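Local coordinates for geranylgeranyl pyrophosphate synthase (Corynebacterium glutamicum, PDB 3LMD), which makes geranylgeranyl pyrophosphate, a C20 isoprenoid, by magnesium-dependent head-to-tail condensation of isopentenyl pyrophosphate with shorter allylic pyrophosphates, at the interface of chains A and B. Residues are numbered along the deposited sequence; one frame, centred on the assembly and turned at random. Chains: chain A/B, Geranylgeranyl pyrophosphate synthase.

Contact 1: the interface of chains A and B. Residues chain A 65, 134, 137-138, 141; chain B 177, 180-181.
A:Ile65, in helix 60-69, and A:Leu141, in helix 132-157, grip B:Met177 near the end of helix 159-181, which runs roughly antiparallel to helix 132-157 across the subunit boundary. All the residues here keep helical backbones, and the packing depends on how the side chains are turned. The B:Met177 side chain leaves with CG anti to the backbone N (chi1 -171°) and then bends at chi2 and chi3, which carries the sulfur and terminal methyl in among chain A residues. There B:Met177 SD meets A:Ile65 CD1 at 3.7 Å, the two side chains meeting end on. The methyl extends further, toward helix 132-157, where B:Met177 CE lies 3.5 Å from A:Leu141 CB and approaches the carbonyl oxygen of A:Val138. In return, A:Leu141 pushes one branch against the backbone, with its CD1 3.5 Å from B:Met177 N. One turn further on, the B:Thr180 side chain crosses the indole of A:Trp134 obliquely. Its methyl branch, rather than its hydroxyl, does the touching: B:Thr180 CG2 is 3.7 Å from A:Trp134 NE1. B:Thr180 O lies in the indole plane at the ring edge but is too distant for a hydrogen bond. The indole is backed within its own subunit by A:Val138 CG1, which sits 3.6 Å above the ring plane, over its centre. This apolar helix packing belongs to the homodimer typical of prenyl synthases. B:Val181 and A:Ile65 run past one another in opposing senses, with B:Val181 CG1 3.9 Å from A:Ile65 CD1.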
# COMPACT_ATOMS: atom_id res chain seq x y z
N ILE A 65 15.28 5.53 6.45
CA ILE A 65 14.83 4.15 6.47
C ILE A 65 14.73 3.53 5.08
O ILE A 65 15.21 2.41 4.83
CB ILE A 65 13.51 4.01 7.30
CG1 ILE A 65 13.87 4.07 8.79
CG2 ILE A 65 12.83 2.71 6.97
CD1 ILE A 65 12.84 4.76 9.66
N TRP A 134 10.43 -3.81 15.23
CA TRP A 134 10.71 -2.53 14.58
C TRP A 134 10.94 -2.67 13.08
O TRP A 134 10.37 -1.92 12.28
CB TRP A 134 11.91 -1.84 15.23
CG TRP A 134 11.99 -0.36 14.97
CD1 TRP A 134 11.24 0.63 15.57
CD2 TRP A 134 12.86 0.30 14.05
NE1 TRP A 134 11.60 1.86 15.07
CE2 TRP A 134 12.59 1.69 14.14
CE3 TRP A 134 13.83 -0.14 13.15
CZ2 TRP A 134 13.27 2.63 13.36
CZ3 TRP A 134 14.50 0.79 12.38
CH2 TRP A 134 14.22 2.16 12.49
N SER A 137 7.63 -3.16 11.27
CA SER A 137 6.90 -1.93 11.15
C SER A 137 7.52 -1.10 10.05
O SER A 137 6.81 -0.58 9.19
CB SER A 137 6.85 -1.17 12.48
OG SER A 137 5.79 -1.68 13.28
N VAL A 138 8.84 -0.96 10.04
CA VAL A 138 9.37 0.03 9.12
C VAL A 138 9.33 -0.46 7.69
O VAL A 138 9.12 0.34 6.78
CB VAL A 138 10.74 0.65 9.54
CG1 VAL A 138 10.69 1.14 10.98
CG2 VAL A 138 11.92 -0.29 9.24
N LEU A 141 5.93 0.26 6.32
CA LEU A 141 5.79 1.67 6.02
C LEU A 141 6.65 2.09 4.82
O LEU A 141 6.25 2.97 4.04
CB LEU A 141 6.09 2.55 7.24
CG LEU A 141 5.07 2.35 8.39
CD1 LEU A 141 5.44 3.25 9.58
CD2 LEU A 141 3.66 2.64 7.93
N MET B 177 5.19 6.69 10.38
CA MET B 177 6.67 6.51 10.53
C MET B 177 7.19 7.46 11.61
O MET B 177 8.03 7.08 12.42
CB MET B 177 7.41 6.81 9.20
CG MET B 177 8.91 6.42 9.24
SD MET B 177 9.18 4.59 9.28
CE MET B 177 9.15 4.31 7.53
N THR B 180 6.35 6.08 14.90
CA THR B 180 7.21 4.90 15.10
C THR B 180 8.65 5.26 15.52
O THR B 180 9.17 4.67 16.46
CB THR B 180 7.26 3.98 13.86
OG1 THR B 180 5.93 3.51 13.59
CG2 THR B 180 8.15 2.76 14.12
N VAL B 181 9.28 6.21 14.84
CA VAL B 181 10.66 6.61 15.22
C VAL B 181 10.73 7.48 16.48
O VAL B 181 11.76 7.53 17.15
CB VAL B 181 11.42 7.34 14.08
CG1 VAL B 181 11.40 6.50 12.79
CG2 VAL B 181 10.83 8.71 13.85

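Contact 2: the interface of chains A and B. Residues chain A 114, 140, 144, 173; chain B 114, 140, 144.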
# COMPACT_ATOMS: atom_id res chain seq x y z
N HIS A 114 6.95 -5.66 1.41
CA HIS A 114 5.85 -6.33 2.12
C HIS A 114 6.02 -7.85 2.13
O HIS A 114 5.66 -8.52 3.09
CB HIS A 114 4.49 -5.97 1.51
CG HIS A 114 4.03 -4.59 1.85
ND1 HIS A 114 4.82 -3.67 2.50
CD2 HIS A 114 2.85 -3.97 1.61
CE1 HIS A 114 4.15 -2.54 2.66
NE2 HIS A 114 2.95 -2.70 2.13
N ILE A 140 6.95 -2.29 6.41
CA ILE A 140 5.56 -2.11 5.98
C ILE A 140 5.40 -0.66 5.51
O ILE A 140 4.80 -0.39 4.47
CB ILE A 140 4.61 -2.34 7.12
CG1 ILE A 140 4.58 -3.84 7.45
CG2 ILE A 140 3.16 -1.91 6.72
CD1 ILE A 140 3.81 -4.12 8.81
N ASP A 144 4.65 1.20 1.90
CA ASP A 144 3.52 2.13 1.71
C ASP A 144 3.94 3.49 1.12
O ASP A 144 3.22 4.07 0.28
CB ASP A 144 2.77 2.36 3.02
CG ASP A 144 2.01 1.12 3.49
OD1 ASP A 144 1.91 0.14 2.72
OD2 ASP A 144 1.50 1.11 4.62
N VAL A 173 -1.10 -8.51 -5.23
CA VAL A 173 -1.48 -8.71 -3.84
C VAL A 173 -2.24 -10.04 -3.71
O VAL A 173 -2.06 -10.79 -2.75
CB VAL A 173 -2.36 -7.56 -3.30
CG1 VAL A 173 -2.89 -7.92 -1.91
CG2 VAL A 173 -1.52 -6.24 -3.20
N HIS B 114 -2.69 -1.55 8.53
CA HIS B 114 -1.23 -1.49 8.66
C HIS B 114 -0.81 -0.98 10.04
O HIS B 114 0.20 -1.41 10.59
CB HIS B 114 -0.59 -0.62 7.58
CG HIS B 114 -0.57 -1.27 6.22
ND1 HIS B 114 -1.20 -2.47 5.95
CD2 HIS B 114 0.02 -0.88 5.07
CE1 HIS B 114 -1.00 -2.79 4.69
NE2 HIS B 114 -0.27 -1.85 4.13
N ILE B 140 -1.41 -7.09 6.51
CA ILE B 140 -0.61 -6.28 5.59
C ILE B 140 -1.24 -6.39 4.20
O ILE B 140 -1.39 -5.39 3.49
CB ILE B 140 0.80 -6.82 5.51
CG1 ILE B 140 1.54 -6.51 6.82
CG2 ILE B 140 1.58 -6.12 4.34
CD1 ILE B 140 2.93 -7.28 6.89
N ASP B 144 -3.14 -3.76 1.64
CA ASP B 144 -2.68 -3.55 0.25
C ASP B 144 -3.80 -3.73 -0.79
O ASP B 144 -3.87 -2.97 -1.80
CB ASP B 144 -1.52 -4.48 -0.10
CG ASP B 144 -0.23 -4.12 0.65
OD1 ASP B 144 -0.19 -3.05 1.30
OD2 ASP B 144 0.74 -4.89 0.59
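A:His114 and B:His114 meet edge-to-face about the two-fold axis, with ring centroids 5.6 Å apart and planes at 84°. Each imidazole is steadied by the aspartate of its own chain: A:His114 NE2 donates to A:Asp144 OD1 at 3.1 Å. The acceptor lies in the ring plane, but the bond is bent, 139° at the hydrogen, and reaches the syn side of OD1 from well out of the carboxylate plane. The carboxylate of B:Asp144 comes to the ring edge of A:His114 from the opposite direction, nearly coplanar with it. This approach at the CD2 edge is modelled too short to carry weight and is doubtful. Two like carboxylates also come together here, A:Asp144 OD1 and B:Asp144 OD1 being 4.1 Å apart, a closeness that the flanking imidazoles would probably ease. Beneath them the core is apolar and snug. A:Ile140 CD1 meets B:Ile140 CD1 at 3.8 Å. With chi1 at -72°, CG1 lies beside the backbone N and the other branch points at the partner imidazole, A:Ile140 CG2 packing 3.7 Å from B:His114 CD2. The margin is looser: A:Val173 gives up little surface, its CG2 touching B:Asp144 CB at 3.6 Å. In the fold, the site joins helices 95-118 and 132-157 of both subunits, bordered by helix 159-181 of chain A, and each His114 directly precedes Asp115, which opens the aspartate-rich DDXXD motif that binds catalytic metal.

The C-alpha centres of contacts 1 and 2 are about 13 Å apart, and helix 132-157 of chain A runs through both. A:Leu141 in contact 1 directly follows A:Ile140 in contact 2, so neighbouring positions on one helix serve different parts of the interface. Helix 159-181 also recurs, supplied by chain B in contact 1 and by chain A in contact 2. Contact 2 straddles the two-fold axis, whereas contact 1 lies off it and has a twin with the chains exchanged. Together they probably hold the paired helices in register and support the metal-binding end of helix 95-118.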